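PDB 2O1B: aminotransferase, class I from Staphylococcus aureus, which probably catalyses pyridoxal-phosphate-dependent transfer of amino groups, as in aspartate aminotransferases and other class I aminotransferases. Local coordinates for residues L251-M257 against A294-L298; F97-Q101 against L298-D302; F69-L73 against F287-A293. All coordinates share one frame; numbering follows the deposited sequence.

How the interactions relate
From the N terminus, 69-73 lies on helix 63-72, and 97-101 on helix 88-102; 251-257 is the cofactor-bearing loop after strand 245-250. All three pack on helix 288-300, and 97-101 also reaches the turn after it and the first residue of helix 302-325. Interaction 3 closes the chain from 69-73 to 287-293, at the helix start, and crosses both others. Interaction 2, from 97-101 to 298-302, spans both segments of interaction 1, with which it shares Leu-298. Interactions 1 and 2 touch where Tyr-255 meets Phe-97. Helix 288-300 thereby joins two early helices to the pyridoxal phosphate site, and interactions 1 and 3 also touch the second subunit.

Interaction 1: residues L251-M257 against A294-L298. With PLP (pyridoxal-5'-phosphate), chain B.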
# COMPACT_ATOMS: atom_id res chain seq x y z
N LEU A 251 -3.25 3.42 14.32
CA LEU A 251 -4.46 2.97 15.02
C LEU A 251 -4.44 1.48 15.43
O LEU A 251 -5.33 1.00 16.16
CB LEU A 251 -5.71 3.27 14.18
CG LEU A 251 -6.17 4.73 14.08
CD1 LEU A 251 -5.35 5.54 13.08
CD2 LEU A 251 -7.64 4.79 13.70
N SER A 252 -3.43 0.75 14.96
CA SER A 252 -3.34 -0.70 15.18
C SER A 252 -3.39 -1.14 16.63
O SER A 252 -4.24 -1.95 17.02
CB SER A 252 -2.07 -1.26 14.53
OG SER A 252 -2.15 -1.20 13.12
N LYS A 253 -2.46 -0.63 17.45
CA LYS A 253 -2.34 -1.13 18.83
C LYS A 253 -3.28 -0.41 19.77
O LYS A 253 -4.01 -1.05 20.51
CB LYS A 253 -0.90 -1.06 19.34
CG LYS A 253 -0.06 -2.22 18.85
CD LYS A 253 0.94 -1.76 17.83
CE LYS A 253 1.54 -2.97 17.16
NZ LYS A 253 2.96 -2.69 16.82
N GLY A 254 -3.28 0.92 19.71
CA GLY A 254 -4.18 1.72 20.52
C GLY A 254 -5.64 1.30 20.45
O GLY A 254 -6.31 1.21 21.48
N TYR A 255 -6.13 1.03 19.24
CA TYR A 255 -7.57 0.78 19.02
C TYR A 255 -7.93 -0.68 18.70
O TYR A 255 -9.09 -0.99 18.41
CB TYR A 255 -8.15 1.72 17.94
CG TYR A 255 -8.00 3.20 18.23
CD1 TYR A 255 -7.00 3.96 17.61
CD2 TYR A 255 -8.84 3.83 19.13
CE1 TYR A 255 -6.87 5.33 17.87
CE2 TYR A 255 -8.71 5.19 19.41
CZ TYR A 255 -7.73 5.93 18.77
OH TYR A 255 -7.62 7.27 19.05
N ASN A 256 -6.95 -1.58 18.80
CA ASN A 256 -7.16 -3.00 18.44
C ASN A 256 -7.68 -3.11 17.00
O ASN A 256 -8.68 -3.78 16.73
CB ASN A 256 -8.11 -3.70 19.44
CG ASN A 256 -7.50 -3.86 20.82
OD1 ASN A 256 -6.30 -3.67 21.01
ND2 ASN A 256 -8.33 -4.23 21.79
N MSE A 257 -6.99 -2.42 16.10
CA MSE A 257 -7.38 -2.34 14.69
C MSE A 257 -6.20 -2.72 13.79
O MSE A 257 -6.08 -2.21 12.67
CB MSE A 257 -7.83 -0.92 14.34
CG MSE A 257 -9.15 -0.48 15.00
SE MSE A 257 -9.64 1.36 14.59
CE MSE A 257 -10.01 1.20 12.67
N ALA A 294 -12.01 4.87 10.99
CA ALA A 294 -10.87 5.57 11.57
C ALA A 294 -11.25 6.92 12.20
O ALA A 294 -10.76 7.27 13.29
CB ALA A 294 -9.79 5.75 10.52
N ILE A 295 -12.12 7.66 11.52
CA ILE A 295 -12.62 8.95 12.00
C ILE A 295 -13.35 8.70 13.30
O ILE A 295 -13.13 9.40 14.29
CB ILE A 295 -13.61 9.59 10.97
CG1 ILE A 295 -12.86 10.17 9.77
CG2 ILE A 295 -14.49 10.69 11.65
CD1 ILE A 295 -13.71 10.30 8.49
N TYR A 296 -14.21 7.70 13.29
CA TYR A 296 -15.01 7.39 14.47
C TYR A 296 -14.10 7.04 15.64
O TYR A 296 -14.32 7.51 16.74
CB TYR A 296 -15.98 6.26 14.17
CG TYR A 296 -17.05 6.15 15.22
CD1 TYR A 296 -16.94 5.22 16.25
CD2 TYR A 296 -18.15 7.00 15.20
CE1 TYR A 296 -17.92 5.13 17.22
CE2 TYR A 296 -19.13 6.91 16.16
CZ TYR A 296 -19.01 5.97 17.16
OH TYR A 296 -19.99 5.90 18.11
N ALA A 297 -13.05 6.25 15.38
CA ALA A 297 -12.14 5.82 16.43
C ALA A 297 -11.44 7.00 17.08
O ALA A 297 -11.49 7.17 18.30
CB ALA A 297 -11.13 4.83 15.88
N LEU A 298 -10.80 7.83 16.25
CA LEU A 298 -10.05 9.00 16.71
C LEU A 298 -10.91 9.98 17.48
O LEU A 298 -10.47 10.50 18.50
CB LEU A 298 -9.38 9.70 15.52
CG LEU A 298 -8.24 8.91 14.89
CD1 LEU A 298 -7.86 9.49 13.53
CD2 LEU A 298 -7.05 8.91 15.82
N1 PLP B . 6.46 0.68 14.28
C2 PLP B . 6.52 0.00 15.49
C2A PLP B . 7.54 0.41 16.52
C3 PLP B . 5.59 -1.02 15.73
O3 PLP B . 5.61 -1.71 16.90
C4 PLP B . 4.64 -1.35 14.75
C4A PLP B . 3.38 -2.01 15.22
C5 PLP B . 4.61 -0.67 13.53
C6 PLP B . 5.54 0.35 13.30
C5A PLP B . 3.61 -1.02 12.44
O4P PLP B . 2.30 -0.58 12.74
P PLP B . 1.11 -0.70 11.65
O1P PLP B . 0.16 -1.81 12.07
O2P PLP B . 1.76 -1.01 10.32
O3P PLP B . 0.39 0.61 11.63
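Leu-251 and Tyr-255, a turn apart in a loop with partly helical backbone angles, lie alongside Ala-294 and Ala-297 of a regular helix, with CA atoms 7.7 Å apart for Leu-251 and Ala-294 and 7.3 Å for Tyr-255 and Ala-297. The contact is apolar. Leu-251 sends one branch, CD2, against the helix backbone, 3.9 Å from Ala-294 CA. Tyr-255 CG lies opposite the carbonyl carbon (chi1 -58°), which turns the ring toward Ala-297. Ala-297 CB makes a CH-pi contact over one face of the Tyr-255 ring, 4.2 Å from its centroid and displaced toward the rim; the selenium of Met-257 (selenomethionine) also reaches this methyl, SE to CB 4.0 Å. Leu-298 crosses the tyrosine at about a right angle and brings CD2 within 3.7 Å of Tyr-255 OH. The loop's other side serves the cofactor: Lys-253 NZ is covalently joined to C4A of PLP, consistent with the family's Schiff base, and Ser-252 OG donates a 2.6 Å hydrogen bond to phosphate oxygen O1P. Helix 288-300 thus backs the cofactor-bearing loop between strands 245-250 and 263-267, with Ile-65 of helix 63-72 and Phe-97 of helix 88-102 packing beside it.

Interaction 2: residues F97-Q101 against L298-D302; sequences FYQRQ and LNHYD
Arg-100 of helix 88-102 reaches across to Leu-298 and Asp-302 at the corner where helix 288-300 gives way to helix 302-325, so one side chain joins three helices. Tyr-301 is the N-cap of the last helix, and Asp-302 follows it in the first turn. The guanidinium grips the carboxylate side-on in a salt bridge. Arg-100 NE donates to Asp-302 OD1 at 2.7 Å, almost straight at 174° and on the syn side of the oxygen; Arg-100 NH2 donates to Asp-302 OD2 at 3.1 Å, meeting it from above the carboxylate plane. The guanidinium and carboxylate planes are 36° apart. Arg-100 NH2 also makes a weak, bent bond of 2.6 Å to Leu-298 O, while a water links Arg-100 NH1 to Asn-299 ND2, weakly at the asparagine. With chi1 at 64°, Arg-100 CG sits between the backbone N and the carbonyl carbon, and the chain then runs extended to NE, carrying the head group to the corner. Gln-101 NE2 adds a weak bond to Asp-302 OD2 and a water-mediated link to Asp-302 O, while its OE1 is held by Lys-231. Beside these polar groups, Phe-97 supplies the apolar part of the contact. Its ring is sandwiched between Gln-101 CG, over the centre of one face, and Leu-298 CD2, a CH-pi contact on the opposite face, 4.0 Å from the centroid. Tyr-249 meets the same ring edge-to-face. Asp-302 is therefore gripped at both oxygens, and its negative charge is probably stabilised further by the start of the helix it opens; the two-point grip limits rotation of the arginine head group at this partly buried helix junction.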
# COMPACT_ATOMS: atom_id res chain seq x y z
N PHE A 97 -7.37 15.33 17.06
CA PHE A 97 -6.73 14.36 17.95
C PHE A 97 -5.40 14.93 18.46
O PHE A 97 -5.21 15.07 19.67
CB PHE A 97 -6.53 13.04 17.21
CG PHE A 97 -5.88 11.95 18.01
CD1 PHE A 97 -6.62 11.17 18.90
CD2 PHE A 97 -4.53 11.65 17.84
CE1 PHE A 97 -6.01 10.14 19.64
CE2 PHE A 97 -3.92 10.62 18.57
CZ PHE A 97 -4.68 9.86 19.46
N TYR A 98 -4.52 15.30 17.54
CA TYR A 98 -3.24 15.89 17.95
C TYR A 98 -3.35 17.14 18.82
O TYR A 98 -2.56 17.32 19.75
CB TYR A 98 -2.31 16.08 16.75
CG TYR A 98 -1.28 14.98 16.72
CD1 TYR A 98 -1.65 13.66 16.43
CD2 TYR A 98 0.05 15.23 17.03
CE1 TYR A 98 -0.71 12.63 16.44
CE2 TYR A 98 1.00 14.21 17.03
CZ TYR A 98 0.62 12.92 16.74
OH TYR A 98 1.56 11.91 16.74
N GLN A 99 -4.35 17.98 18.54
CA GLN A 99 -4.59 19.17 19.35
C GLN A 99 -4.97 18.82 20.79
O GLN A 99 -4.33 19.30 21.73
CB GLN A 99 -5.67 20.07 18.71
CG GLN A 99 -5.89 21.38 19.46
CD GLN A 99 -4.66 22.26 19.48
OE1 GLN A 99 -4.11 22.62 18.43
NE2 GLN A 99 -4.21 22.62 20.67
N ARG A 100 -6.01 18.02 20.98
CA ARG A 100 -6.43 17.70 22.36
C ARG A 100 -5.50 16.69 23.05
O ARG A 100 -5.43 16.67 24.27
CB ARG A 100 -7.91 17.30 22.45
CG ARG A 100 -8.26 16.04 21.72
CD ARG A 100 -9.71 15.62 21.96
NE ARG A 100 -9.85 14.23 21.54
CZ ARG A 100 -10.18 13.82 20.31
NH1 ARG A 100 -10.44 14.70 19.34
NH2 ARG A 100 -10.25 12.53 20.05
N GLN A 101 -4.79 15.88 22.27
CA GLN A 101 -3.85 14.92 22.87
C GLN A 101 -2.51 15.57 23.25
O GLN A 101 -2.03 15.38 24.37
CB GLN A 101 -3.63 13.69 21.95
CG GLN A 101 -4.81 12.71 21.87
CD GLN A 101 -4.93 11.80 23.08
OE1 GLN A 101 -4.02 11.71 23.91
NE2 GLN A 101 -6.06 11.09 23.19
N LEU A 298 -10.80 7.83 16.25
CA LEU A 298 -10.05 9.00 16.71
C LEU A 298 -10.91 9.98 17.48
O LEU A 298 -10.47 10.50 18.50
CB LEU A 298 -9.38 9.70 15.52
CG LEU A 298 -8.24 8.91 14.89
CD1 LEU A 298 -7.86 9.49 13.53
CD2 LEU A 298 -7.05 8.91 15.82
N ASN A 299 -12.12 10.22 16.98
CA ASN A 299 -13.02 11.17 17.62
C ASN A 299 -13.57 10.73 18.97
O ASN A 299 -13.83 11.57 19.83
CB ASN A 299 -14.20 11.51 16.69
CG ASN A 299 -13.80 12.42 15.54
OD1 ASN A 299 -14.53 12.53 14.55
ND2 ASN A 299 -12.64 13.08 15.65
N HIS A 300 -13.77 9.43 19.16
CA HIS A 300 -14.56 8.99 20.32
C HIS A 300 -13.86 8.11 21.35
O HIS A 300 -14.45 7.80 22.38
CB HIS A 300 -15.83 8.29 19.84
CG HIS A 300 -16.75 9.17 19.07
ND1 HIS A 300 -16.87 9.09 17.70
CD2 HIS A 300 -17.60 10.14 19.47
CE1 HIS A 300 -17.76 9.99 17.29
NE2 HIS A 300 -18.21 10.64 18.34
N TYR A 301 -12.61 7.72 21.09
CA TYR A 301 -11.99 6.69 21.94
C TYR A 301 -10.73 7.08 22.73
O TYR A 301 -9.84 6.26 22.94
CB TYR A 301 -11.79 5.39 21.15
CG TYR A 301 -13.10 4.71 20.81
CD1 TYR A 301 -13.80 5.05 19.65
CD2 TYR A 301 -13.64 3.74 21.64
CE1 TYR A 301 -15.01 4.43 19.34
CE2 TYR A 301 -14.84 3.11 21.34
CZ TYR A 301 -15.52 3.46 20.18
OH TYR A 301 -16.70 2.84 19.89
N ASP A 302 -10.69 8.33 23.19
CA ASP A 302 -9.62 8.79 24.07
C ASP A 302 -9.55 7.97 25.37
O ASP A 302 -8.47 7.58 25.81
CB ASP A 302 -9.82 10.27 24.42
CG ASP A 302 -9.43 11.20 23.29
OD1 ASP A 302 -9.54 12.43 23.49
OD2 ASP A 302 -9.00 10.71 22.22
O HOH W 1 -10.24 13.51 16.70
O HOH W 2 -6.20 9.18 25.43

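Interaction 3: residues F69-L73 against F287-A293; sequences FQKAL and FGALQDA
Phe-69 lays its ring against the first turns of helix 288-300 and touches Phe-287, Ala-289, Leu-290 and Ala-293. Phe-69 CD1 comes closest, 3.5 Å from Ala-293 CB; farther round the ring, Phe-69 CE2 lies 3.6 Å from Ala-289 CB, and Phe-69 CE1 meets the CD1 branch of Leu-290. The backbone takes part too: Ala-289 O stands 3.8 Å above the centre of one ring face. CG lies roughly opposite the backbone N of Phe-69 (chi1 -154°), which swings the ring from its own helix over to these partners.

Between the aromatic residues, Phe-287 CE2 comes to the edge of the Phe-69 ring, near its plane, 4.0 Å from Phe-69 CE2. The Phe-287 ring has Ala-289 CB of its own segment over one face and receives Leu-73 at its edge, where Leu-73 CD2 is 3.5 Å from Phe-287 CZ and the two side chains cross at about a right angle.

Small residues let the backbones approach closely. The CA atoms of Ala-72 and Ala-289 are 4.7 Å apart, and their CB atoms meet at 3.6 Å.

No hydrogen bond joins the segments. Asp-292 touches Ala-72 CB with its own CB and OD2, while its OD1 forms a salt bridge with Lys-87, so its charge is probably balanced there.

The last part of helix 63-72 thus packs on the first turns of helix 288-300, with Phe-260 of the loop before strand 263-267 against both Phe-69 and Leu-290. The second subunit closes in as well: its Leu-73 packs on Phe-69, and its Phe-260 ring meets Phe-287, placing this helix pair at the dimer interface.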
# COMPACT_ATOMS: atom_id res chain seq x y z
N PHE A 69 -18.19 1.09 10.82
CA PHE A 69 -17.64 0.50 9.60
C PHE A 69 -18.76 -0.23 8.82
O PHE A 69 -18.95 0.01 7.63
CB PHE A 69 -16.50 -0.46 9.95
CG PHE A 69 -15.48 -0.66 8.84
CD1 PHE A 69 -14.13 -0.81 9.16
CD2 PHE A 69 -15.85 -0.71 7.50
CE1 PHE A 69 -13.19 -1.01 8.18
CE2 PHE A 69 -14.91 -0.92 6.50
CZ PHE A 69 -13.57 -1.06 6.84
N GLN A 70 -19.53 -1.08 9.49
CA GLN A 70 -20.64 -1.79 8.88
C GLN A 70 -21.58 -0.83 8.14
O GLN A 70 -21.98 -1.11 7.01
CB GLN A 70 -21.41 -2.61 9.93
CG GLN A 70 -20.58 -3.81 10.42
CD GLN A 70 -21.23 -4.62 11.53
OE1 GLN A 70 -20.91 -5.81 11.68
NE2 GLN A 70 -22.11 -4.00 12.31
N LYS A 71 -21.88 0.30 8.77
CA LYS A 71 -22.76 1.30 8.19
C LYS A 71 -22.12 2.02 7.01
O LYS A 71 -22.79 2.25 6.00
CB LYS A 71 -23.24 2.30 9.25
CG LYS A 71 -24.24 1.68 10.19
CD LYS A 71 -24.95 2.70 11.06
CE LYS A 71 -26.14 2.08 11.79
NZ LYS A 71 -27.31 1.82 10.89
N ALA A 72 -20.84 2.34 7.15
CA ALA A 72 -20.05 3.01 6.10
C ALA A 72 -19.95 2.23 4.79
O ALA A 72 -19.59 2.80 3.76
CB ALA A 72 -18.65 3.35 6.62
N LEU A 73 -20.24 0.93 4.82
CA LEU A 73 -20.10 0.11 3.62
C LEU A 73 -21.24 0.37 2.64
O LEU A 73 -21.12 0.12 1.44
CB LEU A 73 -19.99 -1.39 3.97
CG LEU A 73 -18.66 -1.81 4.64
CD1 LEU A 73 -18.82 -3.10 5.45
CD2 LEU A 73 -17.51 -1.95 3.65
N PHE A 287 -9.78 3.39 1.16
CA PHE A 287 -11.17 2.94 1.25
C PHE A 287 -11.98 3.90 2.12
O PHE A 287 -11.64 4.13 3.27
CB PHE A 287 -11.18 1.52 1.84
CG PHE A 287 -12.52 0.81 1.79
CD1 PHE A 287 -13.50 1.16 0.86
CD2 PHE A 287 -12.77 -0.26 2.66
CE1 PHE A 287 -14.73 0.49 0.82
CE2 PHE A 287 -14.00 -0.94 2.62
CZ PHE A 287 -14.97 -0.57 1.70
N GLY A 288 -13.04 4.47 1.55
CA GLY A 288 -13.86 5.44 2.26
C GLY A 288 -14.43 4.91 3.57
O GLY A 288 -14.43 5.62 4.58
N ALA A 289 -14.93 3.68 3.56
CA ALA A 289 -15.51 3.06 4.77
C ALA A 289 -14.45 2.84 5.86
O ALA A 289 -14.74 2.98 7.05
CB ALA A 289 -16.21 1.78 4.42
N LEU A 290 -13.23 2.49 5.46
CA LEU A 290 -12.11 2.41 6.40
C LEU A 290 -11.80 3.79 6.97
O LEU A 290 -11.50 3.93 8.16
CB LEU A 290 -10.87 1.79 5.74
CG LEU A 290 -9.59 1.70 6.60
CD1 LEU A 290 -9.81 0.93 7.92
CD2 LEU A 290 -8.42 1.09 5.80
N GLN A 291 -11.87 4.82 6.13
CA GLN A 291 -11.67 6.19 6.62
C GLN A 291 -12.71 6.58 7.68
O GLN A 291 -12.36 7.17 8.71
CB GLN A 291 -11.70 7.19 5.46
CG GLN A 291 -10.51 7.12 4.49
CD GLN A 291 -10.49 8.31 3.56
OE1 GLN A 291 -10.41 9.45 4.02
NE2 GLN A 291 -10.58 8.05 2.26
N ASP A 292 -13.97 6.24 7.45
CA ASP A 292 -15.05 6.55 8.40
C ASP A 292 -14.88 5.85 9.75
O ASP A 292 -15.11 6.45 10.81
CB ASP A 292 -16.43 6.22 7.78
CG ASP A 292 -16.80 7.17 6.63
OD1 ASP A 292 -16.04 8.13 6.40
OD2 ASP A 292 -17.83 6.95 5.95
N ALA A 293 -14.50 4.57 9.72
CA ALA A 293 -14.21 3.82 10.94
C ALA A 293 -13.05 4.45 11.71
O ALA A 293 -13.10 4.56 12.93
CB ALA A 293 -13.90 2.38 10.61